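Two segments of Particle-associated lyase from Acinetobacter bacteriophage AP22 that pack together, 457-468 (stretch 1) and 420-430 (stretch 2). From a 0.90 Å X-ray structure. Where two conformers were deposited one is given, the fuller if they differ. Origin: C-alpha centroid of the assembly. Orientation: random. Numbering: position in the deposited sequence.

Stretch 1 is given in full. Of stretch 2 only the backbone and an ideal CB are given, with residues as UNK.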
# COMPACT_ATOMS: atom_id res chain seq x y z
N ILE A 457 -2.06 -8.05 -17.92
CA ILE A 457 -2.58 -8.91 -16.87
C ILE A 457 -1.43 -9.81 -16.41
O ILE A 457 -0.85 -10.53 -17.20
CB ILE A 457 -3.79 -9.75 -17.32
CG1 ILE A 457 -4.88 -8.91 -17.94
CG2 ILE A 457 -4.28 -10.57 -16.16
CD1 ILE A 457 -6.08 -9.69 -18.46
N THR A 458 -1.09 -9.69 -15.12
CA THR A 458 0.16 -10.25 -14.64
C THR A 458 0.09 -10.45 -13.13
O THR A 458 -0.97 -10.29 -12.51
CB THR A 458 1.31 -9.31 -15.08
OG1 THR A 458 2.56 -9.98 -14.90
CG2 THR A 458 1.32 -7.98 -14.36
N GLY A 459 1.23 -10.77 -12.52
CA GLY A 459 1.31 -10.75 -11.08
C GLY A 459 0.73 -11.93 -10.36
O GLY A 459 0.49 -11.87 -9.16
N GLY A 460 0.46 -13.03 -11.09
CA GLY A 460 -0.02 -14.23 -10.43
C GLY A 460 -1.45 -14.12 -9.96
O GLY A 460 -1.84 -14.81 -9.01
N VAL A 461 -2.25 -13.30 -10.62
CA VAL A 461 -3.67 -13.23 -10.34
C VAL A 461 -4.29 -14.61 -10.53
O VAL A 461 -4.04 -15.29 -11.54
CB VAL A 461 -4.35 -12.16 -11.20
CG1 VAL A 461 -4.13 -12.35 -12.71
CG2 VAL A 461 -5.85 -12.08 -10.88
N SER A 462 -5.11 -15.01 -9.57
CA SER A 462 -5.77 -16.30 -9.60
C SER A 462 -7.25 -16.14 -9.92
O SER A 462 -7.87 -15.09 -9.69
CB SER A 462 -5.62 -17.03 -8.28
OG SER A 462 -6.32 -16.35 -7.23
N CYS A 463 -7.84 -17.20 -10.46
CA CYS A 463 -9.25 -17.22 -10.80
C CYS A 463 -9.75 -18.63 -10.57
O CYS A 463 -9.20 -19.58 -11.14
CB CYS A 463 -9.41 -16.85 -12.29
SG CYS A 463 -11.07 -17.06 -12.95
N ASP A 464 -10.80 -18.77 -9.75
CA ASP A 464 -11.36 -20.10 -9.41
C ASP A 464 -12.62 -20.44 -10.21
O ASP A 464 -13.35 -21.34 -9.84
CB ASP A 464 -11.56 -20.34 -7.94
CG ASP A 464 -12.74 -19.60 -7.37
OD1 ASP A 464 -13.19 -18.66 -8.03
OD2 ASP A 464 -13.22 -20.04 -6.31
N PHE A 465 -12.83 -19.76 -11.33
CA PHE A 465 -14.00 -20.06 -12.17
C PHE A 465 -13.94 -21.48 -12.67
O PHE A 465 -12.89 -22.00 -13.08
CB PHE A 465 -14.05 -19.13 -13.36
CG PHE A 465 -14.31 -17.65 -13.09
CD1 PHE A 465 -14.52 -17.15 -11.81
CD2 PHE A 465 -14.37 -16.80 -14.16
CE1 PHE A 465 -14.77 -15.79 -11.65
CE2 PHE A 465 -14.63 -15.44 -14.00
CZ PHE A 465 -14.83 -14.95 -12.73
N ASP A 466 -15.11 -22.10 -12.76
CA ASP A 466 -15.20 -23.42 -13.42
C ASP A 466 -15.05 -23.32 -14.93
O ASP A 466 -14.63 -24.30 -15.58
CB ASP A 466 -16.51 -24.09 -13.00
CG ASP A 466 -16.55 -24.22 -11.51
OD1 ASP A 466 -15.65 -24.87 -10.93
OD2 ASP A 466 -17.44 -23.60 -10.86
N ALA A 467 -15.41 -22.19 -15.51
CA ALA A 467 -15.28 -21.94 -16.94
C ALA A 467 -14.93 -20.47 -17.14
O ALA A 467 -15.38 -19.61 -16.37
CB ALA A 467 -16.56 -22.29 -17.68
N LEU A 468 -14.13 -20.20 -18.15
CA LEU A 468 -13.72 -18.84 -18.52
C LEU A 468 -13.45 -18.83 -19.99
O LEU A 468 -12.69 -19.66 -20.48
CB LEU A 468 -12.46 -18.46 -17.71
CG LEU A 468 -11.90 -17.06 -18.04
CD1 LEU A 468 -12.84 -15.95 -17.64
CD2 LEU A 468 -10.54 -16.87 -17.34
N UNK A 420 -4.24 -2.33 -16.45
CA UNK A 420 -3.13 -3.04 -15.82
C UNK A 420 -3.64 -3.77 -14.58
O UNK A 420 -3.80 -3.17 -13.53
CB UNK A 420 -2.00 -2.08 -15.46
N UNK A 421 -3.93 -5.08 -14.73
CA UNK A 421 -4.48 -5.92 -13.65
C UNK A 421 -3.31 -6.78 -13.18
O UNK A 421 -2.84 -7.64 -13.90
CB UNK A 421 -5.67 -6.77 -14.11
N UNK A 422 -2.83 -6.45 -11.98
CA UNK A 422 -1.58 -6.98 -11.42
C UNK A 422 -1.90 -7.67 -10.10
O UNK A 422 -2.12 -7.00 -9.09
CB UNK A 422 -0.54 -5.87 -11.22
N UNK A 423 -1.94 -8.99 -10.12
CA UNK A 423 -2.21 -9.76 -8.95
C UNK A 423 -3.68 -9.74 -8.54
O UNK A 423 -4.52 -9.11 -9.14
CB UNK A 423 -1.34 -9.25 -7.80
N UNK A 424 -3.95 -10.46 -7.45
CA UNK A 424 -5.24 -10.52 -6.82
C UNK A 424 -5.88 -11.89 -6.96
O UNK A 424 -5.25 -12.88 -7.36
CB UNK A 424 -6.16 -9.45 -7.41
N UNK A 425 -7.17 -11.93 -6.59
CA UNK A 425 -7.92 -13.16 -6.44
C UNK A 425 -9.33 -12.94 -7.01
O UNK A 425 -10.08 -12.12 -6.49
CB UNK A 425 -7.97 -13.60 -4.97
N UNK A 426 -9.67 -13.69 -8.06
CA UNK A 426 -10.95 -13.57 -8.71
C UNK A 426 -11.78 -14.81 -8.32
O UNK A 426 -11.42 -15.93 -8.67
CB UNK A 426 -10.79 -13.44 -10.23
N UNK A 427 -12.86 -14.58 -7.59
CA UNK A 427 -13.71 -15.62 -7.07
C UNK A 427 -15.01 -15.71 -7.83
O UNK A 427 -15.64 -14.69 -8.12
CB UNK A 427 -13.98 -15.39 -5.58
N UNK A 428 -15.46 -16.93 -8.11
CA UNK A 428 -16.79 -17.18 -8.60
C UNK A 428 -16.88 -18.42 -9.44
O UNK A 428 -15.94 -19.21 -9.52
CB UNK A 428 -17.29 -15.98 -9.41
N UNK A 429 -18.01 -18.59 -10.10
CA UNK A 429 -18.24 -19.74 -10.98
C UNK A 429 -17.84 -19.46 -12.41
O UNK A 429 -17.48 -20.42 -13.14
CB UNK A 429 -19.71 -20.15 -10.94
N UNK A 430 -17.92 -18.21 -12.86
CA UNK A 430 -17.67 -17.93 -14.29
C UNK A 430 -18.74 -18.55 -15.17
O UNK A 430 -19.92 -18.64 -14.79
CB UNK A 430 -16.29 -18.45 -14.71

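Position 420 points its CB away from stretch 1, with no atom of that stretch within 5.5 Å, so little is specified. Lys-420 is deposited there, extended through all four chi angles.

Position 421 pairs in parallel with Ile-457, and its CB lies on the same sheet face, 4.5 Å from Ile-457 CG1. Any aliphatic residue would suit. Leu-421 also reaches Val-461: CD2 lies 3.9 Å from Val-461 CG2. Its O accepts from Thr-458 N at 3.0 Å.

Position 422 shares the other face with Thr-458, near the turn at Gly-459. Small or polar side chains would fit. Asp-422 brings OD1 to 3.4 Å from Gly-459 CA. An ideal CB on Gly-459 would sit 2.2 Å from that OD1, a clash.

At 423 phi is 75°, which favours glycine, and a CB would lie 3.5 Å from Gly-459 O. Gly-423 is deposited, and its N donates to Thr-458 O at 2.9 Å. The chain turns a corner here.

At 424 (phi 112°, psi -170°) a CB would jam against the preceding carbonyl O. Gly-424 answers this. Its O accepts from Ser-462 N at 3.1 Å, resuming the parallel pairing with the register shifted by one.

Position 425 pairs with Ser-462, its CB 3.9 Å from Ser-462 OG. Small or polar residues would suit, among others. Cys-425 places SG 3.9 Å from that OG.

Position 426 has its CB on the face of Cys-463, between Val-461 and the Phe-465 ring. This apolar setting suits a branched aliphatic; valine or leucine is also plausible. Ile-426 sets CD1 3.7 Å from Val-461 CG2 and CG2 3.6 Å from Phe-465 CZ. Its N donates to Ser-462 O at 2.8 Å, and its O accepts from Asp-464 N at 3.1 Å.

Position 427 points away, though its CB is 4.2 Å from Asp-464 OD1. A polar residue is reasonable. Asn-427 shares water 3 with the acid: the water donates to Asn-427 OD1 at 2.9 Å and to Asp-464 OD2 at 2.6 Å.

At 428 phi is 152°, and a CB would be tight against Phe-465 CE1 at 3.4 Å. Gly-428 fits; its N donates to Asp-464 OD1 at 2.9 Å.

Position 429 points away overall, so many residues would do. Val-429 has CG1 4.0 Å from Asp-466 OD2. Its O accepts from Asp-466 N at 2.9 Å.

At 430 a CB would clash with Ala-467 O at 2.2 Å and Phe-465 CD2 at 2.6 Å. Gly-430 instead lays CA over the Phe-465 ring face, a CH-pi contact.

Stretch 2, residues 420-430: KLDGGCINGVG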
# COMPACT_ATOMS: atom_id res chain seq x y z
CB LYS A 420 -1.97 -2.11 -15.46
CG LYS A 420 -0.64 -2.79 -15.19
CD LYS A 420 0.57 -1.83 -15.15
CE LYS A 420 1.87 -2.58 -15.08
NZ LYS A 420 3.00 -1.60 -15.08
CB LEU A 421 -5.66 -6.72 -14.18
CG LEU A 421 -6.53 -7.40 -13.12
CD1 LEU A 421 -7.79 -7.96 -13.82
CD2 LEU A 421 -5.84 -8.50 -12.34
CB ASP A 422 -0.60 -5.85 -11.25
CG ASP A 422 0.73 -6.18 -10.70
OD1 ASP A 422 1.08 -7.37 -10.61
OD2 ASP A 422 1.47 -5.20 -10.31
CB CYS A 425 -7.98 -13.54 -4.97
SG CYS A 425 -8.91 -15.05 -4.68
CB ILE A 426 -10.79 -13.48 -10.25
CG1 ILE A 426 -9.86 -12.33 -10.66
CG2 ILE A 426 -12.17 -13.36 -10.89
CD1 ILE A 426 -9.38 -12.43 -12.08
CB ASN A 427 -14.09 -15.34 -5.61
CG ASN A 427 -12.93 -15.35 -4.70
OD1 ASN A 427 -12.42 -16.42 -4.36
ND2 ASN A 427 -12.50 -14.23 -4.23
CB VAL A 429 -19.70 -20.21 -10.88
CG1 VAL A 429 -19.94 -20.83 -9.51
CG2 VAL A 429 -20.70 -19.15 -11.29
O HOH W 1 -1.41 -11.44 -6.26
O HOH W 2 -9.00 -17.25 -7.35
O HOH W 3 -14.38 -18.58 -4.46
O HOH W 4 -16.26 -22.03 -8.72
O HOH W 5 -15.74 -21.19 -7.56
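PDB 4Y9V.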